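Local coordinates for hypothetical protein (ST2072) (Sulfolobus tokodaii, PDB 1VE0) that is of uncharacterised function but binds zinc and belongs to the YjbQ (UPF0047) family, assembling from three copies of one chain, at residues Phe16-Asp20 / Met58-Leu62; Ile32-Ile36 / Lys130-Glu134. One frame throughout, in Å; residues are numbered along the deposited sequence.

How the contacts relate
The two contacts lie on opposite sides of the centre of one small alpha/beta chain, their centres 28 Å apart and their nearest atoms about 16 Å apart. Contact 1 sets helix 55-68 against strand 17-20, at the border of the three-stranded sheet; contact 2 pairs two strands of the five-stranded sheet where the chain ends. Along the sequence their segments alternate. Contact 1 is nearer the metal: the side chain of Met58 lies about 12 Å from a bound zinc ion and about 8 Å from that of Glu52, and the side chain of Phe16 about 9 Å from that of Asn83, both zinc-binding residues, though Glu52 binds none in this chain. Contact 2 is remote from these sites. Both touch the second subunit.

Contact 1. Residues Phe16-Asp20 / Met58-Leu62; sequences FDSID and MKDFL
Phe16 meets Leu62 through its backbone and the root of its side chain, its CB lying 4.3 Å from Leu62 CD1. At Asp17 the leucine fork closes on the main chain: Leu62 CD1 packs against the backbone nitrogen and carbonyl carbon, and Leu62 CD2 comes within 3.5 Å of Asp17 O. The Asp17 carboxylate is turned to Arg13, in a salt bridge. Ser18 supplies the polar link, with OG giving its proton to Met58 O over 2.9 Å. Its OG sits between the backbone N and the carbonyl carbon (chi1 46°), aimed at the helix, and reaches that oxygen from above the carbonyl plane, 41° out of it. Strand 17-20, outermost in its three-stranded antiparallel sheet within the chain and paired there with 113-118, is thus packed against a helix, the segment axes 8.0 Å apart and running at 136°. An alanine in place of Ser18 would probably leave Met58 O without this hydroxyl partner and the helix joined to the strand here by apolar packing alone. The selenomethionine Met58, bent at chi2 and chi3, brings its methyl CE to 3.3 Å from Ser18 O, where it also lies against the backbone nitrogens of Ile19 and Asp20. Beyond it, the Asp20 carboxylate binds Thr22 and forms a salt bridge with Arg113.

Contact 2. Residues Ile32-Ile36 / Lys130-Glu134; sequences INNGI and KSMGE
Asn33 and Asn34 both face Glu134 in a classic beta bulge, and their two amides converge on a single oxygen of the C-terminal carboxylate. Asn33 N lies 2.7 Å from Glu134 O and approaches in the carbonyl plane; Asn34 N, at 3.2 Å from the same Glu134 O, is tilted 28° from that plane. Glu134 N answers with a bond to Asn34 O, so the last residue of the chain is held by three backbone bonds. The Glu134 side chain runs side by side with that of Asn33, and its CG lies 4.0 Å from Asn34 CB. Past the bulge the strands settle into regular antiparallel pairing inside the five-stranded sheet, where 124-133 lies between 2-11 and 35-41. Ile36 and Met132 form a hydrogen-bonded pair, Ile36 N reaching Met132 O at 2.8 Å and Met132 N returning to Ile36 O. Between these sets of bonds, Gly35 and Gly133 make a non-hydrogen-bonded pair with their CA atoms just 4.0 Å apart; a CB on Gly35 would strike Met132 O and Gly133 CA, and one on Gly133 would strike Asn34 O and Gly35 CA. With CG1 anti to its carbonyl carbon (chi1 -65°), Ile32 rests CG1 3.7 Å from Ser131 CB and sets CD1 by Gly133 N. Met132 meets Met132 of the second subunit, while Lys130 NZ donates to Ile101 O of the third.

Contact 1. Residues Phe16-Asp20 / Met58-Leu62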
loop_
_atom_site.group_PDB
_atom_site.type_symbol
_atom_site.label_atom_id
_atom_site.label_comp_id
_atom_site.label_asym_id
_atom_site.label_seq_id
_atom_site.Cartn_x
_atom_site.Cartn_y
_atom_site.Cartn_z
ATOM N N PHE A 16 9.963 1.250 -19.052
ATOM C CA PHE A 16 9.070 2.007 -18.166
ATOM C C PHE A 16 7.785 2.233 -18.946
ATOM O O PHE A 16 7.810 2.765 -20.051
ATOM C CB PHE A 16 9.700 3.347 -17.792
ATOM C CG PHE A 16 10.802 3.228 -16.778
ATOM C CD1 PHE A 16 10.528 3.356 -15.418
ATOM C CD2 PHE A 16 12.101 2.935 -17.175
ATOM C CE1 PHE A 16 11.541 3.192 -14.469
ATOM C CE2 PHE A 16 13.117 2.766 -16.231
ATOM C CZ PHE A 16 12.833 2.893 -14.880
ATOM N N ASP A 17 6.660 1.822 -18.379
ATOM C CA ASP A 17 5.390 1.975 -19.073
ATOM C C ASP A 17 4.273 2.095 -18.043
ATOM O O ASP A 17 4.428 1.685 -16.886
ATOM C CB ASP A 17 5.154 0.753 -19.964
ATOM C CG ASP A 17 4.157 1.013 -21.072
ATOM O OD1 ASP A 17 3.751 2.183 -21.258
ATOM O OD2 ASP A 17 3.795 0.037 -21.768
ATOM N N SER A 18 3.163 2.681 -18.458
ATOM C CA SER A 18 2.018 2.839 -17.569
ATOM C C SER A 18 0.773 2.518 -18.384
ATOM O O SER A 18 0.561 3.060 -19.466
ATOM C CB SER A 18 1.968 4.258 -16.990
ATOM O OG SER A 18 2.180 5.244 -17.983
ATOM N N ILE A 19 -0.042 1.616 -17.863
ATOM C CA ILE A 19 -1.233 1.194 -18.578
ATOM C C ILE A 19 -2.486 1.271 -17.734
ATOM O O ILE A 19 -2.514 0.740 -16.629
ATOM C CB ILE A 19 -1.068 -0.262 -19.062
ATOM C CG1 ILE A 19 0.107 -0.352 -20.047
ATOM C CG2 ILE A 19 -2.369 -0.759 -19.691
ATOM C CD1 ILE A 19 0.409 -1.771 -20.510
ATOM N N ASP A 20 -3.520 1.917 -18.276
ATOM C CA ASP A 20 -4.810 2.040 -17.601
ATOM C C ASP A 20 -5.509 0.688 -17.778
ATOM O O ASP A 20 -5.873 0.322 -18.893
ATOM C CB ASP A 20 -5.635 3.153 -18.256
ATOM C CG ASP A 20 -6.928 3.443 -17.510
ATOM O OD1 ASP A 20 -7.452 2.537 -16.833
ATOM O OD2 ASP A 20 -7.431 4.581 -17.617
HETATM N N MSE A 58 0.582 10.194 -16.654
HETATM C CA MSE A 58 0.986 8.827 -16.955
HETATM C C MSE A 58 2.496 8.782 -17.194
HETATM O O MSE A 58 3.134 7.756 -16.967
HETATM C CB MSE A 58 0.214 8.297 -18.162
HETATM C CG MSE A 58 -1.244 7.992 -17.856
HETATM SE SE MSE A 58 -1.426 6.537 -16.544
HETATM C CE MSE A 58 -1.540 5.079 -17.831
ATOM N N LYS A 59 3.066 9.903 -17.636
ATOM C CA LYS A 59 4.506 9.991 -17.847
ATOM C C LYS A 59 5.181 10.327 -16.507
ATOM O O LYS A 59 6.200 9.738 -16.148
ATOM C CB LYS A 59 4.848 11.090 -18.861
ATOM C CG LYS A 59 4.438 10.822 -20.301
ATOM C CD LYS A 59 4.951 11.962 -21.173
ATOM C CE LYS A 59 4.650 11.769 -22.647
ATOM N NZ LYS A 59 3.232 12.050 -22.981
ATOM N N ASP A 60 4.607 11.288 -15.783
ATOM C CA ASP A 60 5.123 11.716 -14.478
ATOM C C ASP A 60 5.359 10.560 -13.491
ATOM O O ASP A 60 6.381 10.532 -12.801
ATOM C CB ASP A 60 4.153 12.714 -13.826
ATOM C CG ASP A 60 4.105 14.056 -14.543
ATOM O OD1 ASP A 60 3.070 14.759 -14.417
ATOM O OD2 ASP A 60 5.096 14.414 -15.219
ATOM N N PHE A 61 4.418 9.617 -13.403
ATOM C CA PHE A 61 4.587 8.507 -12.465
ATOM C C PHE A 61 5.905 7.784 -12.733
ATOM O O PHE A 61 6.649 7.466 -11.805
ATOM C CB PHE A 61 3.435 7.484 -12.563
ATOM C CG PHE A 61 2.089 8.031 -12.182
ATOM C CD1 PHE A 61 1.919 8.755 -10.999
ATOM C CD2 PHE A 61 0.992 7.851 -13.022
ATOM C CE1 PHE A 61 0.677 9.295 -10.662
ATOM C CE2 PHE A 61 -0.252 8.388 -12.693
ATOM C CZ PHE A 61 -0.409 9.115 -11.507
ATOM N N LEU A 62 6.177 7.533 -14.011
ATOM C CA LEU A 62 7.385 6.839 -14.435
ATOM C C LEU A 62 8.632 7.693 -14.246
ATOM O O LEU A 62 9.629 7.227 -13.699
ATOM C CB LEU A 62 7.252 6.422 -15.900
ATOM C CG LEU A 62 5.998 5.583 -16.158
ATOM C CD1 LEU A 62 5.868 5.299 -17.646
ATOM C CD2 LEU A 62 6.089 4.292 -15.352
#

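Contact 2. Residues Ile32-Ile36 / Lys130-Glu134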
loop_
_atom_site.group_PDB
_atom_site.type_symbol
_atom_site.label_atom_id
_atom_site.label_comp_id
_atom_site.label_asym_id
_atom_site.label_seq_id
_atom_site.Cartn_x
_atom_site.Cartn_y
_atom_site.Cartn_z
ATOM N N ILE A 32 -19.549 -10.387 -8.421
ATOM C CA ILE A 32 -19.651 -9.735 -7.121
ATOM C C ILE A 32 -20.483 -8.455 -7.267
ATOM O O ILE A 32 -20.240 -7.642 -8.158
ATOM C CB ILE A 32 -18.252 -9.360 -6.571
ATOM C CG1 ILE A 32 -17.435 -10.632 -6.302
ATOM C CG2 ILE A 32 -18.397 -8.502 -5.320
ATOM C CD1 ILE A 32 -17.994 -11.526 -5.204
ATOM N N ASN A 33 -21.465 -8.292 -6.387
ATOM C CA ASN A 33 -22.345 -7.131 -6.401
ATOM C C ASN A 33 -21.919 -6.027 -5.431
ATOM O O ASN A 33 -21.976 -4.842 -5.759
ATOM C CB ASN A 33 -23.785 -7.578 -6.083
ATOM C CG ASN A 33 -24.682 -6.422 -5.679
ATOM O OD1 ASN A 33 -24.705 -6.010 -4.513
ATOM N ND2 ASN A 33 -25.416 -5.879 -6.647
ATOM N N ASN A 34 -21.497 -6.421 -4.235
ATOM C CA ASN A 34 -21.074 -5.468 -3.214
ATOM C C ASN A 34 -19.893 -6.102 -2.497
ATOM O O ASN A 34 -19.991 -7.226 -2.002
ATOM C CB ASN A 34 -22.219 -5.227 -2.224
ATOM C CG ASN A 34 -21.842 -4.282 -1.082
ATOM O OD1 ASN A 34 -22.482 -4.294 -0.029
ATOM N ND2 ASN A 34 -20.825 -3.454 -1.289
ATOM N N GLY A 35 -18.772 -5.392 -2.440
ATOM C CA GLY A 35 -17.621 -5.967 -1.769
ATOM C C GLY A 35 -16.312 -5.282 -2.066
ATOM O O GLY A 35 -16.270 -4.066 -2.247
ATOM N N ILE A 36 -15.242 -6.072 -2.136
ATOM C CA ILE A 36 -13.909 -5.530 -2.372
ATOM C C ILE A 36 -13.168 -6.291 -3.469
ATOM O O ILE A 36 -13.203 -7.514 -3.527
ATOM C CB ILE A 36 -13.054 -5.597 -1.069
ATOM C CG1 ILE A 36 -13.622 -4.640 -0.014
ATOM C CG2 ILE A 36 -11.601 -5.257 -1.367
ATOM C CD1 ILE A 36 -13.539 -3.175 -0.415
ATOM N N LYS A 130 -8.960 -10.509 -7.410
ATOM C CA LYS A 130 -9.578 -11.411 -6.458
ATOM C C LYS A 130 -10.618 -10.589 -5.725
ATOM O O LYS A 130 -10.272 -9.709 -4.930
ATOM C CB LYS A 130 -8.510 -11.920 -5.485
ATOM C CG LYS A 130 -8.976 -12.991 -4.529
ATOM C CD LYS A 130 -8.236 -14.275 -4.775
ATOM C CE LYS A 130 -8.573 -15.316 -3.739
ATOM N NZ LYS A 130 -8.111 -16.646 -4.187
ATOM N N SER A 131 -11.889 -10.865 -5.999
ATOM C CA SER A 131 -12.969 -10.119 -5.373
ATOM C C SER A 131 -13.740 -10.934 -4.353
ATOM O O SER A 131 -13.947 -12.141 -4.518
ATOM C CB SER A 131 -13.932 -9.599 -6.442
ATOM O OG SER A 131 -13.226 -8.902 -7.444
HETATM N N MSE A 132 -14.170 -10.258 -3.298
HETATM C CA MSE A 132 -14.931 -10.895 -2.237
HETATM C C MSE A 132 -16.079 -9.988 -1.819
HETATM O O MSE A 132 -15.944 -8.768 -1.788
HETATM C CB MSE A 132 -14.029 -11.202 -1.025
HETATM C CG MSE A 132 -13.050 -12.356 -1.254
HETATM SE SE MSE A 132 -12.025 -12.908 0.332
HETATM C CE MSE A 132 -13.290 -12.402 1.699
ATOM N N GLY A 133 -17.216 -10.598 -1.504
ATOM C CA GLY A 133 -18.375 -9.830 -1.082
ATOM C C GLY A 133 -19.606 -10.650 -1.369
ATOM O O GLY A 133 -19.537 -11.880 -1.361
ATOM N N GLU A 134 -20.726 -9.994 -1.645
ATOM C CA GLU A 134 -21.953 -10.726 -1.934
ATOM C C GLU A 134 -22.359 -10.508 -3.384
ATOM O O GLU A 134 -21.849 -9.549 -3.988
ATOM C CB GLU A 134 -23.070 -10.254 -1.008
ATOM C CG GLU A 134 -23.582 -8.881 -1.360
ATOM C CD GLU A 134 -24.592 -8.360 -0.367
ATOM O OE1 GLU A 134 -25.344 -7.430 -0.741
ATOM O OE2 GLU A 134 -24.627 -8.874 0.778
ATOM O OXT GLU A 134 -23.183 -11.293 -3.899
#